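Synaptonemal complex protein 2 (Mus musculus, PDB 5IWZ) helps build the axial and lateral elements of synaptonemal complexes in meiotic prophase and is required for normal chromosome synapsis and for bringing in SYCP3. Local coordinates at residues I57-E60 / L61-D65; W106-N109 / S110-I113; L135-V138 / I139-S143. All coordinates share one frame; numbering follows the deposited sequence.

Contact 1 (I57-E60 / L61-D65); sequences ICRE and LNKKD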
# COMPACT_ATOMS: atom_id res chain seq x y z
N ILE A 57 -14.34 -15.23 10.89
CA ILE A 57 -13.73 -13.93 10.56
C ILE A 57 -14.65 -12.77 10.94
O ILE A 57 -14.20 -11.78 11.53
CB ILE A 57 -13.34 -13.90 9.08
CG1 ILE A 57 -12.09 -14.75 8.85
CG2 ILE A 57 -13.12 -12.47 8.63
CD1 ILE A 57 -11.84 -15.04 7.37
N CYS A 58 -15.96 -12.89 10.65
CA CYS A 58 -16.89 -11.83 11.02
C CYS A 58 -16.97 -11.65 12.53
O CYS A 58 -17.05 -10.52 13.03
CB CYS A 58 -18.28 -12.14 10.44
SG CYS A 58 -18.39 -12.00 8.63
N ARG A 59 -16.95 -12.75 13.28
CA ARG A 59 -16.97 -12.63 14.74
C ARG A 59 -15.73 -11.90 15.25
O ARG A 59 -15.83 -10.98 16.06
CB ARG A 59 -17.05 -14.00 15.39
CG ARG A 59 -16.98 -13.92 16.90
CD ARG A 59 -16.90 -15.31 17.48
NE ARG A 59 -15.53 -15.77 17.70
CZ ARG A 59 -15.23 -17.05 17.91
NH1 ARG A 59 -16.20 -17.95 17.89
NH2 ARG A 59 -13.97 -17.43 18.12
N GLU A 60 -14.55 -12.33 14.82
CA GLU A 60 -13.31 -11.70 15.29
C GLU A 60 -13.23 -10.23 14.85
O GLU A 60 -12.76 -9.39 15.61
CB GLU A 60 -12.10 -12.49 14.80
CG GLU A 60 -12.03 -13.91 15.40
CD GLU A 60 -12.08 -13.90 16.94
OE1 GLU A 60 -13.01 -14.50 17.53
OE2 GLU A 60 -11.22 -13.24 17.57
N LEU A 61 -13.69 -9.91 13.64
CA LEU A 61 -13.78 -8.51 13.24
C LEU A 61 -14.70 -7.73 14.18
O LEU A 61 -14.33 -6.64 14.65
CB LEU A 61 -14.27 -8.39 11.79
CG LEU A 61 -13.22 -8.85 10.75
CD1 LEU A 61 -13.78 -8.90 9.34
CD2 LEU A 61 -12.02 -7.91 10.82
N ASN A 62 -15.89 -8.28 14.48
CA ASN A 62 -16.82 -7.64 15.41
C ASN A 62 -16.19 -7.41 16.78
O ASN A 62 -16.49 -6.41 17.45
CB ASN A 62 -18.09 -8.48 15.55
CG ASN A 62 -19.06 -8.26 14.40
OD1 ASN A 62 -18.95 -7.28 13.67
ND2 ASN A 62 -20.03 -9.17 14.25
N LYS A 63 -15.31 -8.31 17.21
CA LYS A 63 -14.60 -8.15 18.47
C LYS A 63 -13.40 -7.23 18.37
O LYS A 63 -12.81 -6.90 19.41
CB LYS A 63 -14.16 -9.52 19.00
CG LYS A 63 -15.31 -10.34 19.62
CD LYS A 63 -15.19 -11.84 19.30
CE LYS A 63 -14.01 -12.46 20.01
NZ LYS A 63 -13.94 -13.97 20.01
N LYS A 64 -13.01 -6.81 17.17
CA LYS A 64 -11.80 -6.02 16.96
C LYS A 64 -10.54 -6.79 17.34
O LYS A 64 -9.54 -6.20 17.75
CB LYS A 64 -11.85 -4.68 17.71
CG LYS A 64 -12.42 -3.52 16.90
CD LYS A 64 -13.91 -3.35 17.13
CE LYS A 64 -14.50 -2.27 16.22
NZ LYS A 64 -13.79 -0.97 16.31
N ASP A 65 -10.57 -8.12 17.22
CA ASP A 65 -9.38 -8.94 17.44
C ASP A 65 -8.55 -8.93 16.15
O ASP A 65 -8.55 -9.87 15.35
CB ASP A 65 -9.75 -10.36 17.86
CG ASP A 65 -10.41 -10.43 19.25
OD1 ASP A 65 -10.22 -9.50 20.05
OD2 ASP A 65 -11.12 -11.43 19.53
O HOH W 1 -18.18 -8.38 11.27

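Contact 2 (W106-N109 / S110-I113); sequences WFEN and SKEI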
# COMPACT_ATOMS: atom_id res chain seq x y z
N TRP A 106 -15.97 -9.24 4.31
CA TRP A 106 -14.97 -9.08 5.36
C TRP A 106 -14.32 -7.71 5.26
O TRP A 106 -14.08 -7.05 6.29
CB TRP A 106 -13.91 -10.19 5.29
CG TRP A 106 -14.47 -11.58 5.36
CD1 TRP A 106 -15.71 -11.96 5.84
CD2 TRP A 106 -13.85 -12.78 4.87
NE1 TRP A 106 -15.88 -13.32 5.70
CE2 TRP A 106 -14.75 -13.85 5.11
CE3 TRP A 106 -12.62 -13.06 4.27
CZ2 TRP A 106 -14.45 -15.16 4.77
CZ3 TRP A 106 -12.33 -14.38 3.93
CH2 TRP A 106 -13.24 -15.40 4.18
N PHE A 107 -14.04 -7.26 4.04
CA PHE A 107 -13.49 -5.92 3.83
C PHE A 107 -14.46 -4.84 4.29
O PHE A 107 -14.06 -3.86 4.92
CB PHE A 107 -13.14 -5.74 2.35
CG PHE A 107 -12.60 -4.39 2.04
CD1 PHE A 107 -11.31 -4.04 2.40
CD2 PHE A 107 -13.38 -3.47 1.37
CE1 PHE A 107 -10.80 -2.78 2.11
CE2 PHE A 107 -12.89 -2.22 1.07
CZ PHE A 107 -11.59 -1.87 1.43
N GLU A 108 -15.75 -4.99 3.95
CA GLU A 108 -16.77 -4.07 4.44
C GLU A 108 -16.82 -4.05 5.96
O GLU A 108 -16.92 -2.98 6.57
CB GLU A 108 -18.15 -4.46 3.89
CG GLU A 108 -18.32 -4.29 2.39
CD GLU A 108 -18.63 -2.86 1.99
OE1 GLU A 108 -18.81 -2.61 0.77
OE2 GLU A 108 -18.69 -1.99 2.89
N ASN A 109 -16.80 -5.23 6.58
CA ASN A 109 -16.80 -5.35 8.04
C ASN A 109 -15.49 -4.92 8.68
O ASN A 109 -15.39 -4.90 9.91
CB ASN A 109 -17.10 -6.80 8.44
CG ASN A 109 -18.53 -7.21 8.10
OD1 ASN A 109 -19.41 -6.36 7.93
ND2 ASN A 109 -18.76 -8.51 7.99
N SER A 110 -14.47 -4.59 7.88
CA SER A 110 -13.23 -4.03 8.38
C SER A 110 -13.22 -2.51 8.34
O SER A 110 -12.25 -1.90 8.80
CB SER A 110 -12.04 -4.55 7.56
OG SER A 110 -11.95 -5.96 7.63
N LYS A 111 -14.27 -1.90 7.79
CA LYS A 111 -14.19 -0.47 7.52
C LYS A 111 -14.23 0.35 8.80
O LYS A 111 -13.51 1.34 8.93
CB LYS A 111 -15.30 -0.06 6.56
CG LYS A 111 -15.06 -0.59 5.12
CD LYS A 111 -16.22 -0.30 4.16
CE LYS A 111 -15.72 -0.22 2.72
NZ LYS A 111 -16.82 -0.37 1.72
N GLU A 112 -15.04 -0.08 9.78
CA GLU A 112 -15.05 0.59 11.08
C GLU A 112 -13.67 0.56 11.73
O GLU A 112 -13.22 1.55 12.31
CB GLU A 112 -16.10 -0.06 11.98
CG GLU A 112 -16.26 0.61 13.33
CD GLU A 112 -17.40 0.02 14.16
OE1 GLU A 112 -18.52 -0.13 13.62
OE2 GLU A 112 -17.18 -0.28 15.36
N ILE A 113 -12.98 -0.58 11.62
CA ILE A 113 -11.63 -0.70 12.15
C ILE A 113 -10.67 0.19 11.37
O ILE A 113 -9.83 0.89 11.96
CB ILE A 113 -11.18 -2.18 12.09
CG1 ILE A 113 -11.89 -3.00 13.17
CG2 ILE A 113 -9.67 -2.28 12.20
CD1 ILE A 113 -11.86 -4.51 12.91
O HOH W 2 -14.65 -2.97 11.34

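Contact 3 (L135-V138 / I139-S143); sequences LLMV and IYDIS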
# COMPACT_ATOMS: atom_id res chain seq x y z
N LEU A 135 -4.44 -12.63 0.41
CA LEU A 135 -5.38 -13.69 0.09
C LEU A 135 -6.17 -13.36 -1.18
O LEU A 135 -6.40 -14.23 -2.02
CB LEU A 135 -6.31 -13.93 1.28
CG LEU A 135 -7.42 -14.97 1.14
CD1 LEU A 135 -6.91 -16.30 0.55
CD2 LEU A 135 -8.11 -15.20 2.52
N LEU A 136 -6.58 -12.09 -1.34
CA LEU A 136 -7.23 -11.69 -2.58
C LEU A 136 -6.36 -12.00 -3.80
O LEU A 136 -6.87 -12.44 -4.84
CB LEU A 136 -7.54 -10.19 -2.54
CG LEU A 136 -8.95 -9.61 -2.64
CD1 LEU A 136 -8.88 -8.29 -3.40
CD2 LEU A 136 -9.97 -10.56 -3.26
N MET A 137 -5.05 -11.77 -3.71
CA MET A 137 -4.21 -12.02 -4.89
C MET A 137 -4.09 -13.51 -5.20
O MET A 137 -3.99 -13.88 -6.37
CB MET A 137 -2.80 -11.41 -4.72
CG MET A 137 -2.76 -9.89 -4.71
SD MET A 137 -3.67 -9.07 -6.06
CE MET A 137 -2.96 -9.87 -7.51
N VAL A 138 -4.10 -14.38 -4.17
CA VAL A 138 -4.10 -15.83 -4.39
C VAL A 138 -5.34 -16.25 -5.17
O VAL A 138 -5.28 -17.11 -6.06
CB VAL A 138 -3.99 -16.57 -3.04
CG1 VAL A 138 -4.39 -18.03 -3.18
CG2 VAL A 138 -2.57 -16.44 -2.45
N ILE A 139 -6.50 -15.67 -4.83
CA ILE A 139 -7.72 -15.97 -5.57
C ILE A 139 -7.66 -15.41 -6.98
O ILE A 139 -8.13 -16.04 -7.94
CB ILE A 139 -8.94 -15.42 -4.81
CG1 ILE A 139 -9.02 -16.03 -3.41
CG2 ILE A 139 -10.21 -15.66 -5.62
CD1 ILE A 139 -9.83 -15.18 -2.44
N TYR A 140 -7.10 -14.21 -7.13
CA TYR A 140 -6.99 -13.60 -8.44
C TYR A 140 -6.17 -14.49 -9.37
O TYR A 140 -6.57 -14.72 -10.52
CB TYR A 140 -6.38 -12.21 -8.29
CG TYR A 140 -6.11 -11.40 -9.54
CD1 TYR A 140 -4.96 -11.62 -10.30
CD2 TYR A 140 -6.95 -10.37 -9.92
CE1 TYR A 140 -4.69 -10.86 -11.42
CE2 TYR A 140 -6.69 -9.60 -11.03
CZ TYR A 140 -5.55 -9.85 -11.78
OH TYR A 140 -5.28 -9.10 -12.89
N ASP A 141 -5.07 -15.05 -8.87
CA ASP A 141 -4.13 -15.79 -9.70
C ASP A 141 -4.53 -17.23 -9.97
O ASP A 141 -3.87 -17.90 -10.76
CB ASP A 141 -2.73 -15.79 -9.07
CG ASP A 141 -2.13 -14.40 -8.99
OD1 ASP A 141 -1.48 -14.09 -7.97
OD2 ASP A 141 -2.29 -13.63 -9.96
N ILE A 142 -5.59 -17.74 -9.34
CA ILE A 142 -5.87 -19.17 -9.43
C ILE A 142 -6.77 -19.56 -10.61
O ILE A 142 -6.85 -20.75 -10.93
CB ILE A 142 -6.51 -19.68 -8.13
CG1 ILE A 142 -6.29 -21.18 -8.00
CG2 ILE A 142 -7.99 -19.34 -8.09
CD1 ILE A 142 -4.86 -21.60 -8.30
N SER A 143 -7.44 -18.60 -11.25
CA SER A 143 -8.32 -18.92 -12.37
C SER A 143 -8.81 -17.63 -13.01
O SER A 143 -8.56 -16.54 -12.50
CB SER A 143 -9.51 -19.76 -11.94
OG SER A 143 -10.40 -18.97 -11.16

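Contact 1 (I57-E60 / L61-D65)
E60 and K63 meet in a salt bridge at the C-terminal end of helix 49-63, and the path of E60 explains the charge network around it. Its CB lies beside the peptide linking to L61. CG lies anti to the carbonyl carbon (chi1 -65°), and a further bend at chi2 (-54°) brings the carboxylate round to K63 and D65. OE1 accepts three donors. K63 NZ reaches E60 OE1 at 2.7 Å on the syn side, tilted a little out of the carboxylate plane; R59 NE comes to OE1 at 2.8 Å, and R59 NH2 to the same atom at 3.1 Å, a side-on grip with OE1 in the guanidinium plane. The shared oxygen draws two cations close, R59 NE lying 3.3 Å from K63 NZ. E60 OE2 sits 2.7 Å from D65 OD2, the two carboxylate planes 30° apart, so one acid probably holds a proton. The helix ends here in a Schellman motif: K64 has positive phi, and D65 N donates to E60 O (3.0 Å). Elsewhere on the helix, I57 CG2 and L61 CD1 pack together at 3.7 Å. R59 also donates to the carbonyls of A20 and L21, and E60 OE2 is hydrogen-bonded to T68 OG1. I57, E60 and L61 lean on helix 66-79, while W106 of helix 99-108 covers I57 and C58 within this armadillo-repeat-like domain.

Contact 2 (W106-N109 / S110-I113)
S110 turns its hydroxyl back to the carbonyl of W106, OG donating to W106 O at 2.7 Å, and this buried bond is the tight part of the junction between helices 99-108 and 111-115. With OG beside its own backbone N (chi1 -60°), the serine folds over the last turn, its CB 3.4 Å from F107 O. S110 N donates to that same F107 O at 3.1 Å, from well above the carbonyl plane. M128 of helix 123-141 and L61 of helix 49-63 pack against the serine. The link itself is a type I beta turn from E108 to K111, closed by K111 N to E108 O (3.1 Å); it joins consecutive helices of the armadillo-repeat-like domain. The looser, partly exposed side belongs to E108 and K111, which run alongside each other. The lysine is extended beyond CG, its CE 3.8 Å from F107 CE2, and NZ forms a salt bridge with E108 OE2 (2.7 Å), arriving 55° out of the carboxylate plane. Q157 accepts a bond from NZ and donates to E108 OE1, so one glutamine serves both charges. Cutting K111 back to an alanine is likely to leave the E108 carboxylate without its cation and F107 CE2 without the methylene beside it. On the N109 side a water bridges the turn, donating to N109 O and accepting from I113 N at 2.9 Å.

Contact 3 (L135-V138 / I139-S143)
L135, L136 and M137 offer their carbonyls in turn to the amides of I139, Y140 and D141, the regular i to i+4 ladder of an alpha-helix, with lengths from 2.9 Å (Y140 N to L136 O) to 3.2 Å (I139 N to L135 O). Beside that ladder M137 runs alongside Y140, both side chains leaving the helix in one direction. Bends at chi2 (-48°) and chi3 (-54°) fold the methionine back, which sets its CE 3.9 Å from Y140 CD1 and 4.0 Å from Y140 CG. The sulfur follows at longer range: SD is 5.3 Å from the ring centroid and 27° off the ring normal, an oblique Met-aromatic contact. On another side of the helix, I139 CD1 looks back to L135 CG at 4.3 Å, and its CG1 rests on L135 O. M137 also touches L181 and M182 of helix 169-185, while L136 meets F154 of helix 144-163; L135 and I139 pack on M103 of helix 99-108. Past the helix, S143 takes the N-cap position of helix 144-163, its OG bonding G146 N. Apart from the backbone ladder, the side-chain contacts of M137 with Y140 and of L135 with I139 are apolar and dispersive, consistent with a helix whose apolar faces are packed against its neighbours in an armadillo-like array.

Contacts 1 and 2 touch directly, their centres 10 Å apart: I57 CD1 meets W106 CH2 at 3.5 Å, and L61 CD1 lies 3.6 Å from W106 O, the carbonyl that also receives the S110 hydroxyl. Elsewhere between them, K64 NZ and E112 OE2 form a long, weak ion pair. Contact 3 stands apart, its centre 20 Å from contact 2 and 23 Å from contact 1, with nearest atoms about 5 and 6 Å away. Helix 99-108 spans the interval, W106 facing contact 1 and M103 facing contact 3. All three lie in series along the armadillo-repeat-like domain, one part of the longer protein, each at or beside a helix end.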